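Local coordinates for signal transduction protein TRAP (Staphylococcus aureus, PDB 4AE5), which probably acts as a phosphorylation-dependent signal transducer that regulates staphylococcal virulence, promoting agr activation, RNAIII synthesis, toxin production and biofilm formation, at residues A[121-124]-A[125-129]; A[138-141]-A[142-145]. All blocks are in the same frame, centred on the assembly; numbering follows the deposited sequence.

Contacts 1 and 2 are both local turns at the start of a helix, and they follow one another along the chain within the ABM domain, the centres of the two contacts about 18 Å from each other. Contact 1 opens helix 123-131 and lies at the surface, although Y126 and F129 reach inward toward the barrel strands; contact 2 opens the short helix 141-144 and is more buried, its L144 and F139 packing on helix 80-88. Each has a side-chain N-cap, a carboxylate from D122 in the first and a hydroxyl from S140 in the second. Contact 1 adds an ion pair one turn along the helix, whereas contact 2 adds leucine and alanine methyls against backbone carbonyls.

Contact 1. Residues A[121-124]-A[125-129]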
# COMPACT_ATOMS: atom_id res chain seq x y z
N ALA A 121 -10.63 8.54 2.90
CA ALA A 121 -11.94 8.89 2.27
C ALA A 121 -11.77 9.32 0.81
O ALA A 121 -12.51 8.89 -0.07
CB ALA A 121 -12.67 10.03 3.07
N ASP A 122 -10.82 10.22 0.57
CA ASP A 122 -10.55 10.72 -0.79
C ASP A 122 -9.15 11.25 -0.94
O ASP A 122 -8.40 11.29 0.01
CB ASP A 122 -11.61 11.83 -1.21
CG ASP A 122 -11.62 13.05 -0.28
OD1 ASP A 122 -10.62 13.38 0.35
OD2 ASP A 122 -12.63 13.83 -0.30
N ARG A 123 -8.80 11.74 -2.12
CA ARG A 123 -7.48 12.21 -2.37
C ARG A 123 -7.14 13.38 -1.53
O ARG A 123 -6.00 13.45 -1.05
CB ARG A 123 -7.34 12.61 -3.83
CG ARG A 123 -5.96 13.14 -4.15
CD ARG A 123 -5.98 13.52 -5.62
NE ARG A 123 -5.12 14.63 -5.82
CZ ARG A 123 -5.58 15.86 -6.07
NH1 ARG A 123 -6.89 16.09 -6.15
NH2 ARG A 123 -4.72 16.84 -6.25
N HIS A 124 -8.09 14.32 -1.37
CA HIS A 124 -7.75 15.50 -0.60
C HIS A 124 -7.35 15.16 0.83
O HIS A 124 -6.47 15.81 1.40
CB HIS A 124 -8.87 16.54 -0.59
CG HIS A 124 -9.01 17.31 -1.89
ND1 HIS A 124 -8.06 17.33 -2.85
CD2 HIS A 124 -10.02 18.18 -2.32
CE1 HIS A 124 -8.45 18.14 -3.87
NE2 HIS A 124 -9.65 18.66 -3.53
N ALA A 125 -8.08 14.23 1.45
CA ALA A 125 -7.83 13.87 2.85
C ALA A 125 -6.41 13.33 3.01
O ALA A 125 -5.75 13.60 4.01
CB ALA A 125 -8.84 12.82 3.31
N TYR A 126 -5.98 12.54 2.06
CA TYR A 126 -4.61 11.96 2.10
C TYR A 126 -3.60 13.13 1.93
O TYR A 126 -2.62 13.21 2.63
CB TYR A 126 -4.42 10.87 1.06
CG TYR A 126 -2.94 10.46 1.02
CD1 TYR A 126 -2.37 9.76 2.10
CD2 TYR A 126 -2.10 10.91 -0.02
CE1 TYR A 126 -1.02 9.39 2.07
CE2 TYR A 126 -0.74 10.61 -0.04
CZ TYR A 126 -0.21 9.84 1.00
OH TYR A 126 1.11 9.56 0.97
N GLU A 127 -3.83 14.02 0.98
CA GLU A 127 -2.88 15.12 0.73
C GLU A 127 -2.79 16.11 1.88
O GLU A 127 -1.73 16.60 2.17
CB GLU A 127 -3.22 15.84 -0.59
CG GLU A 127 -3.00 14.92 -1.77
CD GLU A 127 -3.01 15.58 -3.12
OE1 GLU A 127 -3.74 16.56 -3.31
OE2 GLU A 127 -2.26 15.07 -3.99
N ASP A 128 -3.90 16.30 2.60
CA ASP A 128 -3.85 17.05 3.87
C ASP A 128 -3.00 16.34 4.96
O ASP A 128 -2.21 16.95 5.65
CB ASP A 128 -5.26 17.33 4.34
CG ASP A 128 -5.95 18.33 3.42
OD1 ASP A 128 -5.20 18.95 2.65
OD2 ASP A 128 -7.17 18.38 3.31
N PHE A 129 -3.15 15.03 5.05
CA PHE A 129 -2.40 14.26 6.03
C PHE A 129 -0.90 14.30 5.65
O PHE A 129 0.04 14.46 6.51
CB PHE A 129 -2.97 12.81 6.06
CG PHE A 129 -2.01 11.78 6.66
CD1 PHE A 129 -1.62 11.91 7.96
CD2 PHE A 129 -1.57 10.67 5.91
CE1 PHE A 129 -0.77 11.01 8.56
CE2 PHE A 129 -0.73 9.72 6.53
CZ PHE A 129 -0.34 9.90 7.84
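R123 turns its guanidinium toward the carboxylate of E127, one helical turn on, and E127 OE1 lies over one face of it. NH2 of R123 comes within 3.1 Å of OE1 of E127, but OE1 lies well out of the guanidinium plane, so no N-H points at it and the salt bridge rests on charge alone; guanidinium and carboxylate planes are 67° apart. R123 sends CG anti to its backbone N (chi1 179°); a bend at chi3 sets NE, and the turn about CD-NE that follows brings NH2, near E127. The other carboxylate oxygen, OE2 of E127, is hydrogen-bonded to the hydroxyl of Y161 on strand 158-164, so the acid has a second partner beyond R123. Beside the ion pair, E127 N donates to R123 O at 3.0 Å, and the neighbouring bond from D128 N to H124 O is 2.9 Å long.

At the helix start D122 turns its carboxylate over the first turn: with CG between the backbone N and the carbonyl carbon (chi1 60°), OD1 takes the N-H of A125 at 2.9 Å. The same oxygen lies 3.5 Å from CB of A125. Y126 runs inward over strand 67-73 and reaches E159 with its hydroxyl. Together these form an aspartate N-cap followed by an i to i+4 salt bridge, at the start of a helix packed on the antiparallel barrel.

Contact 2. Residues A[138-141]-A[142-145]; sequences HFSK and DALS
S140 receives the backbone N-H of A143 on its hydroxyl oxygen, a serine N-cap that starts the short helix 141-144 of the ABM domain. The capping bond, A143 N to S140 OG, is 2.9 Å long with an N-H...O angle of 157°. The first torsion of S140, 57°, places OG between the backbone N and the carbonyl carbon and so brings it to the N-H of A143. OG is also hydrogen-bonded to the carbonyl of N136, tying the cap to the end of the preceding helix 133-136. The L144 amide has two acceptors: a weak bond to S140 O at 3.1 Å and one to K141 O at 3.2 Å, the latter approached from well above the carbonyl plane.

The van der Waals contacts set methyl groups against the oxygens and backbone of the incoming loop. A143 brings its CB to 3.2 Å from S140 OG and also meets the H138 carbonyl carbon. L144 lies alongside the loop backbone, CD1 near F139 O, and the L144 side chain also packs on L83 and L87 of helix 80-88. The other branch, L144 CD2, comes to 3.5 Å from H138 O.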
# COMPACT_ATOMS: atom_id res chain seq x y z
N HIS A 138 7.83 11.14 9.59
CA HIS A 138 7.89 9.65 9.64
C HIS A 138 7.89 8.89 8.31
O HIS A 138 8.52 7.81 8.23
CB HIS A 138 6.82 9.11 10.60
CG HIS A 138 6.86 9.75 11.93
ND1 HIS A 138 7.77 9.42 12.87
CD2 HIS A 138 6.12 10.79 12.46
CE1 HIS A 138 7.60 10.21 13.94
NE2 HIS A 138 6.60 11.05 13.68
N PHE A 139 7.18 9.39 7.29
CA PHE A 139 6.85 8.59 6.09
C PHE A 139 7.36 9.27 4.82
O PHE A 139 7.21 8.69 3.69
CB PHE A 139 5.32 8.31 5.96
CG PHE A 139 4.73 7.50 7.11
CD1 PHE A 139 5.15 6.18 7.33
CD2 PHE A 139 3.81 8.06 7.98
CE1 PHE A 139 4.60 5.44 8.36
CE2 PHE A 139 3.28 7.34 9.05
CZ PHE A 139 3.70 6.02 9.27
N SER A 140 7.87 10.51 4.94
CA SER A 140 8.34 11.26 3.74
C SER A 140 9.70 10.73 3.24
O SER A 140 10.42 10.06 3.99
CB SER A 140 8.59 12.74 4.02
OG SER A 140 9.54 12.89 5.09
N LYS A 141 10.05 11.17 2.04
CA LYS A 141 11.36 10.93 1.47
C LYS A 141 12.45 11.39 2.41
O LYS A 141 13.37 10.61 2.70
CB LYS A 141 11.48 11.69 0.13
CG LYS A 141 12.62 11.20 -0.75
CD LYS A 141 12.85 12.06 -2.02
CE LYS A 141 14.00 11.41 -2.78
NZ LYS A 141 14.19 11.84 -4.19
N ASP A 142 12.34 12.65 2.89
CA ASP A 142 13.29 13.22 3.82
C ASP A 142 13.41 12.34 5.08
O ASP A 142 14.52 11.96 5.46
CB ASP A 142 12.94 14.67 4.21
CG ASP A 142 13.39 15.70 3.11
OD1 ASP A 142 14.05 15.31 2.12
OD2 ASP A 142 13.10 16.90 3.20
N ALA A 143 12.28 11.97 5.65
CA ALA A 143 12.22 11.21 6.91
C ALA A 143 12.94 9.88 6.79
O ALA A 143 13.49 9.39 7.75
CB ALA A 143 10.77 10.95 7.32
N LEU A 144 12.90 9.27 5.61
CA LEU A 144 13.36 7.91 5.47
C LEU A 144 14.67 7.80 4.69
O LEU A 144 15.19 6.73 4.52
CB LEU A 144 12.25 7.07 4.80
CG LEU A 144 11.00 6.88 5.64
CD1 LEU A 144 9.99 6.16 4.77
CD2 LEU A 144 11.35 6.18 7.00
N SER A 145 15.18 8.91 4.20
CA SER A 145 16.36 8.84 3.33
C SER A 145 17.63 8.28 3.99
O SER A 145 18.54 7.93 3.28
CB SER A 145 16.67 10.22 2.76
OG SER A 145 17.20 11.00 3.76